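Local coordinates for protein DMSP lyase (Ruegeria pomeroyi, PDB 5CU1) that is a cupin-fold protein of the DMSP lyase family that holds an Fe (III) ion within its beta barrel, at residues 21-26 and 75-80; 56-61 and 103-107; 144-150 and 190-196. One frame throughout, in Å; residues are numbered along the deposited sequence.

Contact 1: residues 21-26 and 75-80; sequences NLLAEF and AIRDAF
Two helices, 17-32 and 74-83, pack side by side on the outside of the cupin barrel. Both segments are regular alpha helix, with E25 N to N21 O at 3.1 Å and F80 N to I76 O at 2.9 Å. Their local axes approach to 9.0 Å and run nearly antiparallel, with a signed crossing angle of -151°. The nearest CA pairs are L22 with A79 (5.3 Å) and E25 with I76 (5.5 Å). L22, chi1 t and chi2 p, sends CD1 between the helices: it lies 4.0 Å from A79 CB, 4.2 Å from I76 CG1 and, as a CH-pi contact, 3.7 Å from the F80 ring centroid, 14° off the ring normal. This is antiparallel helix packing laid over a beta sheet, since F26 reaches L192 and L194 while I76 and F80 reach L150. One turn on from L22, F26 brings its CB to 4.2 Å from I76 CD1. No direct hydrogen bond crosses the seam: E25, m at chi1 and chi2, merely packs OE1 on A75 CB at 3.6 Å, and the polar link is a water 2.4 Å from A75 O and, more weakly bound, 3.4 Å from N21 OD1.

Contact 2: residues 56-61 and 103-107; sequences IPPAAL and MDRFA
I56 enters in extended conformation (phi/psi -134/151), with chi1 p and chi2 t bringing its CD1 to 4.2 Å from F106 O, before helix 57-64 begins. P57 follows at phi/psi -52/-37; its ring CG is 3.8 Å from D104 OD1. P58 is the centre of the contact, its CA 4.9 Å from R105 CA. Its C-gamma-exo ring presses on the backbone leaving helix 100-103: P58 CG lies 3.4 Å from D104 O, 3.6 Å from R105 N and 3.6 Å from F106 O, while P58 CB meets A107 CB at 3.5 Å. That backbone departs from helical angles at D104 (-93/8) and becomes extended at F106 (-74/109). A107 pairs through backbone hydrogen bonds with Y129 of strand 124-130, so the helix start packs where the chain enters the barrel sheet. A full turn on from P57, with L61 N hydrogen-bonded to P57 O at 3.1 Å, L61 (chi1 m, chi2 t) places CD1 3.4 Å from D104 O and 4.1 Å from R105 CG. The CA-to-CB bonds of R105 and F106 point away; R105 NE hydrogen-bonds D101 O. With no hydrogen bond across, the contact depends on van der Waals fit rather than on paired polar groups.

Contact 3: residues 144-150 and 190-196; sequences EEIYFIL and MALVLWR. With FE (Fe (III) ion), chain B.
Y147 and V193 form a non-hydrogen-bonded pair at the middle of two antiparallel strands, CA to CA 4.8 Å. V193 CG2 sits over the Y147 ring, 3.8 Å from its centroid and 6° off the normal, a CH-pi contact; A191 CB is 3.9 Å from Y147 CD2 and 4.2 Å from I149 CD1. On the reverse face, I146 CG2 meets L194 CB at 3.6 Å, and F148 and L192 point the same way, beneath helix 34-39. L150 CD1 closes on M190 SD at 3.6 Å. The strand axes approach to 4.3 Å, with their directions 151° apart. Hydrogen-bonded pairs are E144 with R196, I146 with L194, and F148 with L192: L194 N to I146 O measures 3.1 Å, I146 N to L194 O 3.2 Å, L192 N to F148 O 2.9 Å and F148 N to L192 O 3.0 Å. L150 N to M190 O, 2.9 Å, extends the ladder. Toward the other end, R196 N reaches E144 O at 3.1 Å, while E144 N to R196 O, 3.2 Å, is weak. There E144 OE1 forms a salt bridge with R196 NE at 3.1 Å and also accepts from R196 NH2 at 3.2 Å; R196 NH1 hydrogen-bonds F39 O. On the Y147 face, E145 (chi1 and chi2 t) accepts W195 NE1 at OE2, 3.2 Å, and H174 at OE1. Both carboxylate oxygens, E145 OE1 and OE2, bind FE at 2.4 Å, and H141 and H180 complete the three-residue site: a metal centre inside a cupin beta barrel.

In the fold
Contact 3 is the core of the three, centred about 6 Å from the centre of the chain; the centres of contacts 1 and 2 each lie about 13 Å out, yet contact 1 is still buried and contact 2 only partly so. Contact 1 rests directly on the outer side of contact 3: F26 CE1 touches L192 CD2 at 3.4 Å and F80 CD2 touches L150 CD1 at 3.6 Å. Contact 2 touches neither, but its second segment enters strand 107-110, which pairs with 124-130, the neighbour of 189-196. Chemistry follows place: backbone hydrogen bonds and metal ligation in contact 3, apolar helix packing with a water at its solvent-facing edge in contact 1, and proline-to-backbone packing in contact 2.

Contact 1: residues 21-26 and 75-80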
loop_
_atom_site.group_PDB
_atom_site.type_symbol
_atom_site.label_atom_id
_atom_site.label_comp_id
_atom_site.label_asym_id
_atom_site.label_seq_id
_atom_site.Cartn_x
_atom_site.Cartn_y
_atom_site.Cartn_z
ATOM N N ASN A 21 3.729 17.243 -2.946
ATOM C CA ASN A 21 2.564 17.002 -3.645
ATOM C C ASN A 21 1.715 15.798 -3.248
ATOM O O ASN A 21 0.581 15.882 -3.360
ATOM C CB ASN A 21 2.794 16.978 -5.087
ATOM C CG ASN A 21 1.548 17.333 -5.867
ATOM O OD1 ASN A 21 1.192 16.609 -6.793
ATOM N ND2 ASN A 21 0.856 18.400 -5.480
ATOM N N LEU A 22 2.360 14.695 -2.890
ATOM C CA LEU A 22 1.795 13.439 -2.444
ATOM C C LEU A 22 1.009 13.516 -1.165
ATOM O O LEU A 22 -0.059 13.297 -1.221
ATOM C CB LEU A 22 2.772 12.291 -2.479
ATOM C CG LEU A 22 2.381 10.835 -2.211
ATOM C CD1 LEU A 22 1.187 10.391 -3.042
ATOM C CD2 LEU A 22 3.521 9.912 -2.399
ATOM N N LEU A 23 1.563 14.033 -0.147
ATOM C CA LEU A 23 0.873 14.385 1.011
ATOM C C LEU A 23 -0.489 15.167 0.928
ATOM O O LEU A 23 -1.425 14.789 1.430
ATOM C CB LEU A 23 1.831 14.965 2.007
ATOM C CG LEU A 23 1.203 15.243 3.310
ATOM C CD1 LEU A 23 0.956 14.163 4.190
ATOM C CD2 LEU A 23 2.260 15.885 4.001
ATOM N N ALA A 24 -0.434 16.234 0.213
ATOM C CA ALA A 24 -1.461 16.989 -0.266
ATOM C C ALA A 24 -2.506 16.365 -1.123
ATOM O O ALA A 24 -3.594 16.685 -0.941
ATOM C CB ALA A 24 -0.945 18.253 -0.817
ATOM N N GLU A 25 -2.128 15.375 -1.910
ATOM C CA GLU A 25 -3.081 14.546 -2.503
ATOM C C GLU A 25 -3.725 13.502 -1.571
ATOM O O GLU A 25 -4.818 13.316 -1.701
ATOM C CB GLU A 25 -2.648 13.940 -3.779
ATOM C CG GLU A 25 -2.398 14.759 -4.935
ATOM C CD GLU A 25 -3.524 15.462 -5.493
ATOM O OE1 GLU A 25 -4.599 15.314 -5.255
ATOM O OE2 GLU A 25 -3.250 16.327 -6.135
ATOM N N PHE A 26 -2.957 12.987 -0.621
ATOM C CA PHE A 26 -3.390 12.201 0.469
ATOM C C PHE A 26 -4.447 12.838 1.401
ATOM O O PHE A 26 -5.399 12.247 1.570
ATOM C CB PHE A 26 -2.284 11.369 1.135
ATOM C CG PHE A 26 -2.745 10.622 2.280
ATOM C CD1 PHE A 26 -3.516 9.590 2.132
ATOM C CD2 PHE A 26 -2.516 11.065 3.546
ATOM C CE1 PHE A 26 -4.087 8.997 3.169
ATOM C CE2 PHE A 26 -3.076 10.423 4.603
ATOM C CZ PHE A 26 -3.839 9.370 4.403
ATOM N N ALA A 75 -5.058 11.700 -9.703
ATOM C CA ALA A 75 -4.037 12.567 -9.105
ATOM C C ALA A 75 -3.016 11.960 -8.191
ATOM O O ALA A 75 -1.956 12.211 -8.282
ATOM C CB ALA A 75 -4.657 13.758 -8.486
ATOM N N ILE A 76 -3.546 11.169 -7.307
ATOM C CA ILE A 76 -2.870 10.511 -6.251
ATOM C C ILE A 76 -2.114 9.395 -6.705
ATOM O O ILE A 76 -1.133 9.274 -6.318
ATOM C CB ILE A 76 -3.748 10.325 -4.963
ATOM C CG1 ILE A 76 -2.918 9.945 -3.806
ATOM C CG2 ILE A 76 -4.815 9.360 -5.164
ATOM C CD1 ILE A 76 -3.574 9.706 -2.549
ATOM N N ARG A 77 -2.676 8.647 -7.550
ATOM C CA ARG A 77 -2.041 7.742 -8.320
ATOM C C ARG A 77 -0.763 8.231 -9.004
ATOM O O ARG A 77 0.127 7.637 -8.877
ATOM C CB ARG A 77 -2.973 7.169 -9.225
ATOM C CG ARG A 77 -2.456 6.095 -10.112
ATOM C CD ARG A 77 -2.299 6.538 -11.465
ATOM N NE ARG A 77 -3.336 6.355 -12.355
ATOM C CZ ARG A 77 -3.622 6.959 -13.473
ATOM N NH1 ARG A 77 -3.242 7.912 -14.051
ATOM N NH2 ARG A 77 -4.482 6.545 -14.025
ATOM N N ASP A 78 -0.815 9.295 -9.747
ATOM C CA ASP A 78 0.252 9.962 -10.418
ATOM C C ASP A 78 1.305 10.466 -9.502
ATOM O O ASP A 78 2.369 10.244 -9.669
ATOM C CB ASP A 78 -0.200 10.936 -11.483
ATOM C CG ASP A 78 -1.104 10.317 -12.558
ATOM O OD1 ASP A 78 -1.095 9.303 -12.913
ATOM O OD2 ASP A 78 -1.860 10.852 -13.161
ATOM N N ALA A 79 0.854 10.996 -8.440
ATOM C CA ALA A 79 1.614 11.313 -7.330
ATOM C C ALA A 79 2.335 10.220 -6.603
ATOM O O ALA A 79 3.367 10.325 -6.512
ATOM C CB ALA A 79 0.896 12.255 -6.517
ATOM N N PHE A 80 1.752 9.094 -6.407
ATOM C CA PHE A 80 2.354 7.899 -5.991
ATOM C C PHE A 80 3.613 7.446 -6.933
ATOM O O PHE A 80 4.588 7.078 -6.499
ATOM C CB PHE A 80 1.333 6.789 -5.571
ATOM C CG PHE A 80 0.820 6.795 -4.148
ATOM C CD1 PHE A 80 1.646 6.821 -3.111
ATOM C CD2 PHE A 80 -0.571 6.823 -3.868
ATOM C CE1 PHE A 80 1.145 6.863 -1.898
ATOM C CE2 PHE A 80 -1.024 6.843 -2.623
ATOM C CZ PHE A 80 -0.182 6.876 -1.649
HETATM O O HOH W 1 -0.522 14.179 -8.428
#

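Contact 2: residues 56-61 and 103-107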
loop_
_atom_site.group_PDB
_atom_site.type_symbol
_atom_site.label_atom_id
_atom_site.label_comp_id
_atom_site.label_asym_id
_atom_site.label_seq_id
_atom_site.Cartn_x
_atom_site.Cartn_y
_atom_site.Cartn_z
ATOM N N ILE A 56 14.027 -0.462 -6.519
ATOM C CA ILE A 56 13.676 -1.802 -6.868
ATOM C C ILE A 56 12.946 -1.905 -8.132
ATOM O O ILE A 56 12.391 -1.124 -8.449
ATOM C CB ILE A 56 13.038 -2.631 -5.729
ATOM C CG1 ILE A 56 11.534 -2.353 -5.386
ATOM C CG2 ILE A 56 13.991 -2.679 -4.585
ATOM C CD1 ILE A 56 11.075 -3.203 -4.327
ATOM N N PRO A 57 13.051 -2.983 -8.832
ATOM C CA PRO A 57 12.354 -3.212 -10.078
ATOM C C PRO A 57 10.825 -3.016 -10.144
ATOM O O PRO A 57 10.356 -2.552 -11.017
ATOM C CB PRO A 57 12.723 -4.574 -10.438
ATOM C CG PRO A 57 13.858 -4.759 -9.781
ATOM C CD PRO A 57 13.779 -4.151 -8.509
ATOM N N PRO A 58 10.183 -3.438 -8.944
ATOM C CA PRO A 58 8.804 -3.087 -8.869
ATOM C C PRO A 58 8.387 -1.724 -9.123
ATOM O O PRO A 58 7.421 -1.625 -9.460
ATOM C CB PRO A 58 8.408 -3.544 -7.477
ATOM C CG PRO A 58 9.143 -4.603 -7.232
ATOM C CD PRO A 58 10.457 -4.220 -7.695
ATOM N N ALA A 59 9.179 -0.738 -8.794
ATOM C CA ALA A 59 9.043 0.697 -9.030
ATOM C C ALA A 59 8.974 1.039 -10.461
ATOM O O ALA A 59 8.164 1.554 -10.846
ATOM C CB ALA A 59 10.129 1.423 -8.374
ATOM N N ALA A 60 9.878 0.554 -11.231
ATOM C CA ALA A 60 9.822 0.442 -12.654
ATOM C C ALA A 60 8.571 -0.078 -13.190
ATOM O O ALA A 60 8.049 0.506 -13.975
ATOM C CB ALA A 60 10.994 -0.265 -13.271
ATOM N N LEU A 61 8.132 -1.193 -12.744
ATOM C CA LEU A 61 6.829 -1.699 -12.998
ATOM C C LEU A 61 5.640 -0.771 -12.789
ATOM O O LEU A 61 4.901 -0.698 -13.557
ATOM C CB LEU A 61 6.607 -3.161 -12.573
ATOM C CG LEU A 61 7.569 -4.331 -12.786
ATOM C CD1 LEU A 61 7.384 -5.503 -11.895
ATOM C CD2 LEU A 61 7.509 -4.691 -14.183
ATOM N N MET A 103 9.446 -10.966 -4.963
ATOM C CA MET A 103 10.249 -9.936 -4.664
ATOM C C MET A 103 10.500 -8.809 -5.662
ATOM O O MET A 103 10.527 -7.842 -5.256
ATOM C CB MET A 103 11.503 -10.475 -4.109
ATOM C CG MET A 103 11.386 -11.244 -2.831
ATOM S SD MET A 103 10.790 -10.610 -1.285
ATOM C CE MET A 103 11.696 -9.267 -1.038
ATOM N N ASP A 104 10.542 -9.041 -6.939
ATOM C CA ASP A 104 10.681 -8.217 -8.022
ATOM C C ASP A 104 9.393 -7.679 -8.743
ATOM O O ASP A 104 9.420 -7.070 -9.604
ATOM C CB ASP A 104 11.773 -8.800 -8.931
ATOM C CG ASP A 104 13.141 -8.755 -8.375
ATOM O OD1 ASP A 104 13.547 -7.942 -7.780
ATOM O OD2 ASP A 104 13.833 -9.493 -8.641
ATOM N N ARG A 105 8.301 -7.929 -8.169
ATOM C CA ARG A 105 6.975 -7.587 -8.521
ATOM C C ARG A 105 6.108 -6.847 -7.477
ATOM O O ARG A 105 5.426 -5.977 -7.791
ATOM C CB ARG A 105 6.272 -8.781 -9.169
ATOM C CG ARG A 105 6.932 -9.243 -10.361
ATOM C CD ARG A 105 6.145 -10.119 -11.216
ATOM N NE ARG A 105 5.967 -11.432 -10.763
ATOM C CZ ARG A 105 4.985 -12.186 -11.009
ATOM N NH1 ARG A 105 4.023 -11.727 -11.757
ATOM N NH2 ARG A 105 4.966 -13.418 -10.563
ATOM N N PHE A 106 6.245 -7.259 -6.264
ATOM C CA PHE A 106 5.721 -6.649 -5.115
ATOM C C PHE A 106 6.443 -5.379 -4.684
ATOM O O PHE A 106 7.441 -5.400 -4.156
ATOM C CB PHE A 106 5.278 -7.602 -4.026
ATOM C CG PHE A 106 4.539 -6.980 -2.953
ATOM C CD1 PHE A 106 3.220 -6.891 -2.964
ATOM C CD2 PHE A 106 5.183 -6.489 -1.914
ATOM C CE1 PHE A 106 2.542 -6.260 -2.030
ATOM C CE2 PHE A 106 4.541 -5.860 -0.987
ATOM C CZ PHE A 106 3.184 -5.726 -1.032
ATOM N N ALA A 107 5.681 -4.334 -4.913
ATOM C CA ALA A 107 5.782 -2.915 -4.725
ATOM C C ALA A 107 5.031 -2.212 -3.587
ATOM O O ALA A 107 3.914 -2.145 -3.495
ATOM C CB ALA A 107 5.530 -2.310 -5.932
#

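Contact 3: residues 144-150 and 190-196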
loop_
_atom_site.group_PDB
_atom_site.type_symbol
_atom_site.label_atom_id
_atom_site.label_comp_id
_atom_site.label_asym_id
_atom_site.label_seq_id
_atom_site.Cartn_x
_atom_site.Cartn_y
_atom_site.Cartn_z
ATOM N N GLU A 144 -4.400 -2.711 12.711
ATOM C CA GLU A 144 -5.536 -2.523 11.929
ATOM C C GLU A 144 -5.326 -1.776 10.667
ATOM O O GLU A 144 -4.624 -0.883 10.617
ATOM C CB GLU A 144 -6.629 -1.941 12.725
ATOM C CG GLU A 144 -6.973 -2.644 13.971
ATOM C CD GLU A 144 -8.221 -2.139 14.678
ATOM O OE1 GLU A 144 -8.326 -1.114 15.068
ATOM O OE2 GLU A 144 -9.102 -2.833 14.917
ATOM N N GLU A 145 -5.986 -2.280 9.696
ATOM C CA GLU A 145 -5.837 -1.930 8.335
ATOM C C GLU A 145 -7.022 -1.612 7.431
ATOM O O GLU A 145 -7.871 -2.178 7.454
ATOM C CB GLU A 145 -4.798 -2.835 7.669
ATOM C CG GLU A 145 -4.597 -2.818 6.254
ATOM C CD GLU A 145 -3.719 -3.873 5.745
ATOM O OE1 GLU A 145 -4.006 -4.920 5.620
ATOM O OE2 GLU A 145 -2.669 -3.646 5.536
ATOM N N ILE A 146 -6.920 -0.573 6.704
ATOM C CA ILE A 146 -7.648 -0.304 5.493
ATOM C C ILE A 146 -6.949 -0.309 4.117
ATOM O O ILE A 146 -6.100 0.336 3.947
ATOM C CB ILE A 146 -8.659 0.851 5.734
ATOM C CG1 ILE A 146 -9.953 0.667 4.944
ATOM C CG2 ILE A 146 -8.034 2.248 5.842
ATOM C CD1 ILE A 146 -10.946 1.813 5.119
ATOM N N TYR A 147 -7.386 -1.103 3.203
ATOM C CA TYR A 147 -7.129 -1.062 1.779
ATOM C C TYR A 147 -8.200 -0.329 0.895
ATOM O O TYR A 147 -9.210 -0.744 0.655
ATOM C CB TYR A 147 -6.719 -2.489 1.294
ATOM C CG TYR A 147 -5.324 -3.066 1.232
ATOM C CD1 TYR A 147 -4.715 -3.618 2.277
ATOM C CD2 TYR A 147 -4.710 -3.214 0.060
ATOM C CE1 TYR A 147 -3.539 -4.269 2.174
ATOM C CE2 TYR A 147 -3.540 -3.788 -0.061
ATOM C CZ TYR A 147 -2.922 -4.317 0.974
ATOM O OH TYR A 147 -1.810 -4.900 0.697
ATOM N N PHE A 148 -7.863 0.799 0.485
ATOM C CA PHE A 148 -8.486 1.641 -0.492
ATOM C C PHE A 148 -7.833 1.574 -1.838
ATOM O O PHE A 148 -6.875 2.009 -1.992
ATOM C CB PHE A 148 -8.791 3.067 0.083
ATOM C CG PHE A 148 -9.638 3.928 -0.747
ATOM C CD1 PHE A 148 -10.938 4.262 -0.409
ATOM C CD2 PHE A 148 -9.137 4.464 -1.819
ATOM C CE1 PHE A 148 -11.657 5.028 -1.122
ATOM C CE2 PHE A 148 -9.914 5.247 -2.586
ATOM C CZ PHE A 148 -11.182 5.484 -2.218
ATOM N N ILE A 149 -8.498 1.090 -2.754
ATOM C CA ILE A 149 -8.083 0.902 -4.087
ATOM C C ILE A 149 -8.138 2.220 -4.983
ATOM O O ILE A 149 -9.127 2.798 -5.186
ATOM C CB ILE A 149 -8.756 -0.328 -4.750
ATOM C CG1 ILE A 149 -8.097 -1.586 -4.483
ATOM C CG2 ILE A 149 -8.762 -0.304 -6.144
ATOM C CD1 ILE A 149 -8.165 -2.187 -3.194
ATOM N N LEU A 150 -7.039 2.556 -5.569
ATOM C CA LEU A 150 -6.873 3.688 -6.422
ATOM C C LEU A 150 -7.041 3.484 -7.914
ATOM O O LEU A 150 -7.531 4.281 -8.495
ATOM C CB LEU A 150 -5.572 4.489 -6.129
ATOM C CG LEU A 150 -5.035 4.747 -4.770
ATOM C CD1 LEU A 150 -3.627 4.969 -4.492
ATOM C CD2 LEU A 150 -5.966 5.587 -4.023
ATOM N N MET A 190 -3.282 -0.458 -7.800
ATOM C CA MET A 190 -2.585 0.323 -6.789
ATOM C C MET A 190 -3.572 0.624 -5.677
ATOM O O MET A 190 -4.753 0.877 -5.947
ATOM C CB MET A 190 -2.037 1.616 -7.377
ATOM C CG MET A 190 -1.479 2.555 -6.343
ATOM S SD MET A 190 -1.129 4.187 -6.988
ATOM C CE MET A 190 -0.236 3.765 -8.476
ATOM N N ALA A 191 -3.107 0.587 -4.431
ATOM C CA ALA A 191 -3.961 0.933 -3.293
ATOM C C ALA A 191 -3.253 1.834 -2.319
ATOM O O ALA A 191 -2.035 1.796 -2.186
ATOM C CB ALA A 191 -4.443 -0.330 -2.561
ATOM N N LEU A 192 -4.038 2.652 -1.644
ATOM C CA LEU A 192 -3.618 3.314 -0.432
ATOM C C LEU A 192 -3.923 2.366 0.705
ATOM O O LEU A 192 -5.007 1.780 0.739
ATOM C CB LEU A 192 -4.358 4.633 -0.238
ATOM C CG LEU A 192 -4.227 5.286 1.138
ATOM C CD1 LEU A 192 -2.822 5.867 1.325
ATOM C CD2 LEU A 192 -5.310 6.353 1.353
ATOM N N VAL A 193 -2.955 2.196 1.607
ATOM C CA VAL A 193 -3.098 1.356 2.784
ATOM C C VAL A 193 -2.838 2.165 4.051
ATOM O O VAL A 193 -1.754 2.703 4.205
ATOM C CB VAL A 193 -2.127 0.180 2.747
ATOM C CG1 VAL A 193 -2.461 -0.828 3.856
ATOM C CG2 VAL A 193 -2.153 -0.464 1.385
ATOM N N LEU A 194 -3.831 2.255 4.939
ATOM C CA LEU A 194 -3.695 2.957 6.218
ATOM C C LEU A 194 -3.579 1.989 7.379
ATOM O O LEU A 194 -4.253 0.972 7.396
ATOM C CB LEU A 194 -4.887 3.887 6.461
ATOM C CG LEU A 194 -5.078 4.970 5.399
ATOM C CD1 LEU A 194 -6.224 5.882 5.753
ATOM C CD2 LEU A 194 -3.798 5.774 5.209
ATOM N N TRP A 195 -2.700 2.312 8.329
ATOM C CA TRP A 195 -2.512 1.546 9.563
ATOM C C TRP A 195 -2.846 2.390 10.782
ATOM O O TRP A 195 -2.618 3.603 10.807
ATOM C CB TRP A 195 -1.072 1.053 9.714
ATOM C CG TRP A 195 -0.743 -0.138 8.925
ATOM C CD1 TRP A 195 -1.391 -0.586 7.833
ATOM C CD2 TRP A 195 0.335 -1.050 9.163
ATOM N NE1 TRP A 195 -0.790 -1.724 7.361
ATOM C CE2 TRP A 195 0.271 -2.029 8.167
ATOM C CE3 TRP A 195 1.346 -1.125 10.122
ATOM C CZ2 TRP A 195 1.172 -3.090 8.111
ATOM C CZ3 TRP A 195 2.241 -2.168 10.060
ATOM C CH2 TRP A 195 2.148 -3.140 9.063
ATOM N N ARG A 196 -3.365 1.729 11.805
ATOM C CA ARG A 196 -3.624 2.383 13.066
ATOM C C ARG A 196 -3.354 1.353 14.137
ATOM O O ARG A 196 -3.464 0.155 13.876
ATOM C CB ARG A 196 -5.052 2.927 13.120
ATOM C CG ARG A 196 -6.136 1.866 13.158
ATOM C CD ARG A 196 -7.532 2.464 13.029
ATOM N NE ARG A 196 -8.546 1.515 13.499
ATOM C CZ ARG A 196 -9.848 1.771 13.598
ATOM N NH1 ARG A 196 -10.351 2.947 13.251
ATOM N NH2 ARG A 196 -10.657 0.835 14.056
HETATM FE FE FE B . -1.891 -5.885 5.313
#